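DNA endonuclease I-CvuI (Chlorella vulgaris, PDB 5A74) probably acts as a homing endonuclease of the LAGLIDADG family, cutting DNA in the mobility of its own intron. Local coordinates at residues F18-G23 / Q99-Q104; T46-T51 / R70-G75. All coordinates share one frame; numbering follows the deposited sequence.

Contact 1: F18-G23 / Q99-Q104; sequences FVDADG and QLKRAQ. With MN (manganese (II) ion), chain H; MN (manganese (II) ion), chain I; MN (manganese (II) ion), chain G; nucleotides of chain F.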
loop_
_atom_site.group_PDB
_atom_site.type_symbol
_atom_site.label_atom_id
_atom_site.label_comp_id
_atom_site.label_asym_id
_atom_site.label_seq_id
_atom_site.Cartn_x
_atom_site.Cartn_y
_atom_site.Cartn_z
ATOM N N PHE B 18 0.886 0.887 5.238
ATOM C CA PHE B 18 -0.192 1.347 4.380
ATOM C C PHE B 18 0.142 2.665 3.676
ATOM O O PHE B 18 -0.206 2.859 2.510
ATOM C CB PHE B 18 -1.483 1.487 5.178
ATOM C CG PHE B 18 -2.707 1.232 4.361
ATOM C CD1 PHE B 18 -3.325 2.264 3.671
ATOM C CD2 PHE B 18 -3.223 -0.048 4.253
ATOM C CE1 PHE B 18 -4.448 2.022 2.904
ATOM C CE2 PHE B 18 -4.342 -0.295 3.482
ATOM C CZ PHE B 18 -4.951 0.737 2.809
ATOM N N VAL B 19 0.819 3.566 4.383
ATOM C CA VAL B 19 1.252 4.817 3.769
ATOM C C VAL B 19 2.371 4.553 2.758
ATOM O O VAL B 19 2.328 5.081 1.635
ATOM C CB VAL B 19 1.660 5.903 4.816
ATOM C CG1 VAL B 19 2.314 7.109 4.141
ATOM C CG2 VAL B 19 0.444 6.358 5.593
ATOM N N ASP B 20 3.356 3.736 3.135
ATOM C CA ASP B 20 4.436 3.404 2.200
ATOM C C ASP B 20 3.847 2.841 0.910
ATOM O O ASP B 20 4.375 3.078 -0.170
ATOM C CB ASP B 20 5.446 2.418 2.810
ATOM C CG ASP B 20 6.533 3.112 3.625
ATOM O OD1 ASP B 20 6.957 4.221 3.237
ATOM O OD2 ASP B 20 6.969 2.549 4.658
ATOM N N ALA B 21 2.726 2.129 1.014
ATOM C CA ALA B 21 2.160 1.494 -0.174
ATOM C C ALA B 21 1.137 2.361 -0.929
ATOM O O ALA B 21 1.320 2.646 -2.113
ATOM C CB ALA B 21 1.583 0.123 0.170
ATOM N N ASP B 22 0.069 2.777 -0.251
ATOM C CA ASP B 22 -1.034 3.497 -0.896
ATOM C C ASP B 22 -1.207 4.889 -0.327
ATOM O O ASP B 22 -2.334 5.378 -0.198
ATOM C CB ASP B 22 -2.357 2.744 -0.707
ATOM C CG ASP B 22 -2.514 1.562 -1.645
ATOM O OD1 ASP B 22 -1.565 1.241 -2.406
ATOM O OD2 ASP B 22 -3.594 0.931 -1.583
ATOM N N GLY B 23 -0.097 5.530 0.017
ATOM C CA GLY B 23 -0.175 6.848 0.615
ATOM C C GLY B 23 0.591 7.888 -0.168
ATOM O O GLY B 23 1.205 7.604 -1.203
ATOM N N GLN B 99 9.496 3.223 5.459
ATOM C CA GLN B 99 10.603 2.593 4.757
ATOM C C GLN B 99 10.768 3.029 3.314
ATOM O O GLN B 99 11.770 2.751 2.706
ATOM C CB GLN B 99 10.496 1.075 4.779
ATOM C CG GLN B 99 10.317 0.422 6.107
ATOM C CD GLN B 99 11.457 0.652 7.025
ATOM O OE1 GLN B 99 12.550 0.424 6.678
ATOM N NE2 GLN B 99 11.189 1.103 8.204
ATOM N N LEU B 100 9.805 3.720 2.772
ATOM C CA LEU B 100 9.866 4.172 1.386
ATOM C C LEU B 100 9.663 5.675 1.249
ATOM O O LEU B 100 10.130 6.291 0.294
ATOM C CB LEU B 100 8.825 3.445 0.535
ATOM C CG LEU B 100 9.095 1.970 0.226
ATOM C CD1 LEU B 100 8.004 1.394 -0.681
ATOM C CD2 LEU B 100 10.468 1.791 -0.394
ATOM N N LYS B 101 8.963 6.270 2.205
ATOM C CA LYS B 101 8.617 7.683 2.109
ATOM C C LYS B 101 9.153 8.471 3.282
ATOM O O LYS B 101 8.591 9.491 3.665
ATOM C CB LYS B 101 7.096 7.841 1.993
ATOM C CG LYS B 101 6.577 7.378 0.648
ATOM C CD LYS B 101 5.068 7.344 0.557
ATOM C CE LYS B 101 4.657 7.077 -0.883
ATOM N NZ LYS B 101 3.364 6.350 -0.943
ATOM N N ARG B 102 10.248 7.997 3.858
ATOM C CA ARG B 102 10.830 8.697 4.993
ATOM C C ARG B 102 11.485 9.984 4.519
ATOM O O ARG B 102 11.398 11.012 5.185
ATOM C CB ARG B 102 11.825 7.808 5.741
ATOM C CG ARG B 102 12.253 8.378 7.081
ATOM C CD ARG B 102 13.245 7.475 7.780
ATOM N NE ARG B 102 12.633 6.220 8.202
ATOM C CZ ARG B 102 13.318 5.201 8.709
ATOM N NH1 ARG B 102 14.636 5.295 8.847
ATOM N NH2 ARG B 102 12.685 4.092 9.077
ATOM N N ALA B 103 12.132 9.925 3.359
ATOM C CA ALA B 103 12.737 11.116 2.767
ATOM C C ALA B 103 11.694 12.208 2.547
ATOM O O ALA B 103 11.949 13.377 2.857
ATOM C CB ALA B 103 13.425 10.770 1.468
ATOM N N GLN B 104 10.526 11.834 2.020
ATOM C CA GLN B 104 9.443 12.805 1.834
ATOM C C GLN B 104 9.037 13.415 3.166
ATOM O O GLN B 104 8.770 14.624 3.265
ATOM C CB GLN B 104 8.202 12.161 1.216
ATOM C CG GLN B 104 8.285 11.857 -0.262
ATOM C CD GLN B 104 8.754 10.450 -0.521
ATOM O OE1 GLN B 104 9.809 10.035 -0.029
ATOM N NE2 GLN B 104 7.968 9.695 -1.285
HETATM MN MN MN H . 2.251 1.874 -3.997
HETATM MN MN MN I . -1.355 0.714 -4.490
HETATM MN MN MN G . -4.297 -0.911 -2.572
ATOM O OP3 DG F 1 0.166 3.631 -6.707
ATOM P P DG F 1 0.495 3.452 -5.272
ATOM O OP1 DG F 1 0.274 2.026 -4.938
ATOM O OP2 DG F 1 1.857 3.977 -5.042
ATOM O "O5'" DG F 1 -0.509 4.406 -4.446
ATOM C "C5'" DG F 1 -0.103 5.666 -3.909
ATOM C "C4'" DG F 1 0.250 6.637 -5.024
ATOM O "O4'" DG F 1 -0.917 6.878 -5.851
ATOM C "C3'" DG F 1 0.769 8.004 -4.584
ATOM O "O3'" DG F 1 2.021 8.202 -5.232
ATOM C "C2'" DG F 1 -0.329 8.973 -5.037
ATOM C "C1'" DG F 1 -0.958 8.248 -6.217
ATOM N N9 DG F 1 -2.356 8.570 -6.541
ATOM C C8 DG F 1 -3.470 8.353 -5.757
ATOM N N7 DG F 1 -4.591 8.714 -6.327
ATOM C C5 DG F 1 -4.205 9.198 -7.573
ATOM C C6 DG F 1 -4.997 9.726 -8.622
ATOM O O6 DG F 1 -6.237 9.870 -8.656
ATOM N N1 DG F 1 -4.214 10.101 -9.713
ATOM C C2 DG F 1 -2.839 9.980 -9.776
ATOM N N2 DG F 1 -2.248 10.392 -10.915
ATOM N N3 DG F 1 -2.094 9.477 -8.790
ATOM C C4 DG F 1 -2.840 9.108 -7.721
HETATM O O HOH W 1 3.984 2.700 -3.056
HETATM O O HOH W 2 -5.662 -2.085 -0.870
#
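Lys-101 reaches toward 18-23 from the loop just before helix 102-114, where it holds the N-cap position, and its side chain can be read atom by atom. CB lies 3.8 Å from OD1 of Asp-20, and CG runs past the same oxygen. With the chain extended beyond CG (chi2 172°, chi3 171°), CD comes alongside the carbonyl of Val-19 and CE approaches that of Gly-23. At the tip, NZ donates to Val-19 O at 3.1 Å, in the carbonyl plane. It also meets Gly-23 O from above the plane of the Gly-23 carbonyl, at a modelled 2.5 Å whose exact length is doubtful. Asp-20 accepts from the backbone of 99-101: OD2 takes a nearly straight bond from Gln-99 N (2.7 Å, 170°) on the syn side, while OD1 receives Leu-100 N at 2.9 Å from above the carboxylate and, weakly, Lys-101 N. Trp-14 of the second subunit also donates to OD2. A few residues on, Ala-21 O and Asp-22 bind manganese ions, which the second subunit and DNA help to coordinate. Each side chain thus grips the other segment's backbone: the carboxylate gathers N-H groups of the loop, and the lysine nitrogen donates to carbonyls beside the metal site.

Contact 2: T46-T51 / R70-G75; sequences TVFQST and RKRNDG. With nucleotides of chain D; nucleotides of chain F; nucleotides of chain C.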
loop_
_atom_site.group_PDB
_atom_site.type_symbol
_atom_site.label_atom_id
_atom_site.label_comp_id
_atom_site.label_asym_id
_atom_site.label_seq_id
_atom_site.Cartn_x
_atom_site.Cartn_y
_atom_site.Cartn_z
ATOM N N THR B 46 -1.531 11.844 2.588
ATOM C CA THR B 46 -2.816 11.382 2.047
ATOM C C THR B 46 -2.838 9.864 1.883
ATOM O O THR B 46 -1.848 9.265 1.466
ATOM C CB THR B 46 -3.167 12.065 0.689
ATOM O OG1 THR B 46 -2.921 13.483 0.764
ATOM C CG2 THR B 46 -4.638 11.816 0.320
ATOM N N VAL B 47 -3.958 9.242 2.230
ATOM C CA VAL B 47 -4.121 7.804 2.014
ATOM C C VAL B 47 -5.312 7.553 1.087
ATOM O O VAL B 47 -6.410 8.083 1.304
ATOM C CB VAL B 47 -4.298 7.034 3.339
ATOM C CG1 VAL B 47 -4.481 5.553 3.069
ATOM C CG2 VAL B 47 -3.097 7.258 4.250
ATOM N N PHE B 48 -5.077 6.751 0.054
ATOM C CA PHE B 48 -6.071 6.486 -0.978
ATOM C C PHE B 48 -6.609 5.076 -0.872
ATOM O O PHE B 48 -5.857 4.118 -0.626
ATOM C CB PHE B 48 -5.440 6.649 -2.360
ATOM C CG PHE B 48 -4.668 7.922 -2.519
ATOM C CD1 PHE B 48 -5.315 9.089 -2.904
ATOM C CD2 PHE B 48 -3.297 7.953 -2.281
ATOM C CE1 PHE B 48 -4.610 10.266 -3.050
ATOM C CE2 PHE B 48 -2.587 9.131 -2.416
ATOM C CZ PHE B 48 -3.242 10.287 -2.801
ATOM N N GLN B 49 -7.911 4.939 -1.080
ATOM C CA GLN B 49 -8.524 3.623 -1.113
ATOM C C GLN B 49 -9.874 3.742 -1.780
ATOM O O GLN B 49 -10.569 4.758 -1.627
ATOM C CB GLN B 49 -8.667 3.054 0.303
ATOM C CG GLN B 49 -8.772 1.516 0.362
ATOM C CD GLN B 49 -7.491 0.810 -0.063
ATOM O OE1 GLN B 49 -6.451 1.443 -0.247
ATOM N NE2 GLN B 49 -7.563 -0.511 -0.216
ATOM N N SER B 50 -10.217 2.715 -2.552
ATOM C CA SER B 50 -11.512 2.622 -3.216
ATOM C C SER B 50 -12.620 2.808 -2.192
ATOM O O SER B 50 -12.502 2.353 -1.045
ATOM C CB SER B 50 -11.649 1.269 -3.905
ATOM O OG SER B 50 -12.852 1.199 -4.643
ATOM N N THR B 51 -13.686 3.493 -2.598
ATOM C CA THR B 51 -14.805 3.753 -1.705
ATOM C C THR B 51 -15.372 2.445 -1.125
ATOM O O THR B 51 -15.993 2.451 -0.057
ATOM C CB THR B 51 -15.900 4.600 -2.403
ATOM O OG1 THR B 51 -15.300 5.765 -2.986
ATOM C CG2 THR B 51 -16.976 5.040 -1.415
ATOM N N ARG B 70 -12.855 12.137 2.669
ATOM C CA ARG B 70 -13.822 12.551 1.639
ATOM C C ARG B 70 -14.015 11.448 0.597
ATOM O O ARG B 70 -13.174 10.554 0.467
ATOM C CB ARG B 70 -13.376 13.832 0.917
ATOM C CG ARG B 70 -12.099 13.656 0.081
ATOM C CD ARG B 70 -12.092 14.500 -1.186
ATOM N NE ARG B 70 -10.795 14.453 -1.861
ATOM C CZ ARG B 70 -10.618 14.636 -3.168
ATOM N NH1 ARG B 70 -11.662 14.879 -3.960
ATOM N NH2 ARG B 70 -9.392 14.589 -3.682
ATOM N N LYS B 71 -15.121 11.525 -0.142
ATOM C CA LYS B 71 -15.360 10.647 -1.279
ATOM C C LYS B 71 -15.153 11.403 -2.584
ATOM O O LYS B 71 -15.752 12.462 -2.793
ATOM C CB LYS B 71 -16.786 10.109 -1.245
ATOM C CG LYS B 71 -17.113 9.278 -0.015
ATOM C CD LYS B 71 -18.426 8.527 -0.187
ATOM C CE LYS B 71 -18.801 7.799 1.093
ATOM N NZ LYS B 71 -20.125 7.111 0.998
ATOM N N ARG B 72 -14.341 10.906 -3.481
ATOM C CA ARG B 72 -14.286 11.566 -4.737
ATOM C C ARG B 72 -15.277 11.023 -5.738
ATOM O O ARG B 72 -15.866 10.005 -5.526
ATOM C CB ARG B 72 -12.885 11.693 -5.294
ATOM C CG ARG B 72 -11.895 10.645 -4.934
ATOM C CD ARG B 72 -10.490 11.067 -5.199
ATOM N NE ARG B 72 -9.983 10.373 -6.341
ATOM C CZ ARG B 72 -8.789 9.869 -6.476
ATOM N NH1 ARG B 72 -7.899 9.923 -5.549
ATOM N NH2 ARG B 72 -8.523 9.255 -7.557
ATOM N N ASN B 73 -15.483 11.744 -6.812
ATOM C CA ASN B 73 -16.562 11.451 -7.761
ATOM C C ASN B 73 -16.212 10.340 -8.762
ATOM O O ASN B 73 -16.870 10.209 -9.804
ATOM C CB ASN B 73 -16.966 12.726 -8.515
ATOM C CG ASN B 73 -15.898 13.187 -9.486
ATOM O OD1 ASN B 73 -14.765 12.702 -9.461
ATOM N ND2 ASN B 73 -16.249 14.134 -10.346
ATOM N N ASP B 74 -15.174 9.559 -8.449
ATOM C CA ASP B 74 -14.720 8.484 -9.331
ATOM C C ASP B 74 -14.611 7.128 -8.623
ATOM O O ASP B 74 -13.902 6.241 -9.098
ATOM C CB ASP B 74 -13.381 8.851 -9.986
ATOM C CG ASP B 74 -12.233 8.953 -8.981
ATOM O OD1 ASP B 74 -12.488 8.891 -7.755
ATOM O OD2 ASP B 74 -11.069 9.114 -9.421
ATOM N N GLY B 75 -15.298 6.968 -7.491
ATOM C CA GLY B 75 -15.281 5.707 -6.765
ATOM C C GLY B 75 -14.155 5.575 -5.753
ATOM O O GLY B 75 -14.064 4.575 -5.022
ATOM P P DC D 14 -7.081 0.758 -3.792
ATOM O OP1 DC D 14 -5.975 0.080 -3.071
ATOM O OP2 DC D 14 -8.481 0.527 -3.365
ATOM O "O5'" DC D 14 -6.839 2.352 -3.803
ATOM C "C5'" DC D 14 -5.529 2.887 -3.720
ATOM C "C4'" DC D 14 -4.726 2.651 -4.989
ATOM O "O4'" DC D 14 -5.406 3.222 -6.136
ATOM C "C3'" DC D 14 -3.341 3.295 -5.022
ATOM O "O3'" DC D 14 -2.486 2.471 -5.795
ATOM C "C2'" DC D 14 -3.587 4.614 -5.757
ATOM C "C1'" DC D 14 -4.473 4.028 -6.847
ATOM N N1 DC D 14 -5.218 4.961 -7.769
ATOM C C2 DC D 14 -4.540 5.775 -8.693
ATOM O O2 DC D 14 -3.300 5.762 -8.742
ATOM N N3 DC D 14 -5.273 6.570 -9.518
ATOM C C4 DC D 14 -6.607 6.566 -9.454
ATOM N N4 DC D 14 -7.287 7.367 -10.283
ATOM C C5 DC D 14 -7.311 5.744 -8.532
ATOM C C6 DC D 14 -6.586 4.965 -7.722
ATOM O OP3 DG F 1 0.166 3.631 -6.707
ATOM P P DG F 1 0.495 3.452 -5.272
ATOM O OP1 DG F 1 0.274 2.026 -4.938
ATOM O OP2 DG F 1 1.857 3.977 -5.042
ATOM O "O5'" DG F 1 -0.509 4.406 -4.446
ATOM C "C5'" DG F 1 -0.103 5.666 -3.909
ATOM C "C4'" DG F 1 0.250 6.637 -5.024
ATOM O "O4'" DG F 1 -0.917 6.878 -5.851
ATOM C "C3'" DG F 1 0.769 8.004 -4.584
ATOM O "O3'" DG F 1 2.021 8.202 -5.232
ATOM C "C2'" DG F 1 -0.329 8.973 -5.037
ATOM C "C1'" DG F 1 -0.958 8.248 -6.217
ATOM N N9 DG F 1 -2.356 8.570 -6.541
ATOM C C8 DG F 1 -3.470 8.353 -5.757
ATOM N N7 DG F 1 -4.591 8.714 -6.327
ATOM C C5 DG F 1 -4.205 9.198 -7.573
ATOM C C6 DG F 1 -4.997 9.726 -8.622
ATOM O O6 DG F 1 -6.237 9.870 -8.656
ATOM N N1 DG F 1 -4.214 10.101 -9.713
ATOM C C2 DG F 1 -2.839 9.980 -9.776
ATOM N N2 DG F 1 -2.248 10.392 -10.915
ATOM N N3 DG F 1 -2.094 9.477 -8.790
ATOM C C4 DG F 1 -2.840 9.108 -7.721
ATOM P P DC C 7 -16.702 17.023 -1.030
ATOM O OP1 DC C 7 -18.173 16.970 -1.241
ATOM O OP2 DC C 7 -15.987 15.848 -0.458
ATOM O "O5'" DC C 7 -16.008 17.378 -2.421
ATOM C "C5'" DC C 7 -16.214 18.688 -2.884
ATOM C "C4'" DC C 7 -15.212 19.008 -3.968
ATOM O "O4'" DC C 7 -13.861 19.031 -3.455
ATOM C "C3'" DC C 7 -15.182 17.980 -5.084
ATOM O "O3'" DC C 7 -15.875 18.548 -6.193
ATOM C "C2'" DC C 7 -13.690 17.753 -5.359
ATOM C "C1'" DC C 7 -13.019 18.869 -4.571
ATOM N N1 DC C 7 -11.632 18.581 -4.070
ATOM C C2 DC C 7 -10.507 18.968 -4.815
ATOM O O2 DC C 7 -10.669 19.541 -5.904
ATOM N N3 DC C 7 -9.264 18.698 -4.330
ATOM C C4 DC C 7 -9.132 18.067 -3.158
ATOM N N4 DC C 7 -7.895 17.813 -2.721
ATOM C C5 DC C 7 -10.265 17.673 -2.384
ATOM C C6 DC C 7 -11.483 17.943 -2.871
HETATM O O HOH W 3 -12.162 2.832 -6.888
HETATM O O HOH W 4 -16.227 7.807 -4.192
#
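Phe-48 lays one face of its ring against the guanine of DG1 of chain F, whose C8 sits over the ring centre, while CD1 approaches NH1 of Arg-72 at 3.8 Å. The Arg-72 guanidinium turns its edge to N7 of that guanine and N4 of DC14 of chain D, and NH2 makes a weak bond to the guanine O6 at 2.6 Å. Its rotation is set by Asp-74, gripped side-on through NE and NH2, with NH2 reaching the syn lone pair of OD2 at 3.2 Å, together with the salt bridge from NH1 to Glu-78. Arg-70, also bridged to Glu-78, has its guanidinium stacked between C5 of DC7 of chain C and, on the opposite face, CD of Arg-72. Gly-75 O accepts Thr-51 N at 2.7 Å (168°), and also OG1 of Thr-51, from above the carbonyl plane. Thr-51 places OG1 beside its own N (chi1 -51°), which lets one residue offer both donors to a single oxygen; a water joins OG1 to Arg-72 O. Thr-51 CG2 meets Lys-71 CD at 4.0 Å, the side chains crossing at about a right angle. Ser-50 N holds OP2 of DC14 of chain D at 2.9 Å. The residue after strand 39-50 is thus tied to the 72-75 hairpin loop, within the antiparallel sheet whose side chains read DNA bases, characteristic of LAGLIDADG endonucleases.

Overall arrangement
Contact 1 is buried beside the metals and the second subunit, on the LAGLIDADG helix; contact 2 is only partly buried, on the DNA side of the sheet, and their centres stand about 18 Å apart. Along the chain, contact 2 is nested within the loop that contact 1 closes. They meet where Phe-18 packs on Val-47 and where Asp-22 O probably bonds Phe-48 N, linking 18-23 to strand 39-50. Charged side chains clasp protein backbone in the first; in the second, a phenyl ring and arginine guanidinium groups turn toward bases, and backbone donors bind protein and phosphate.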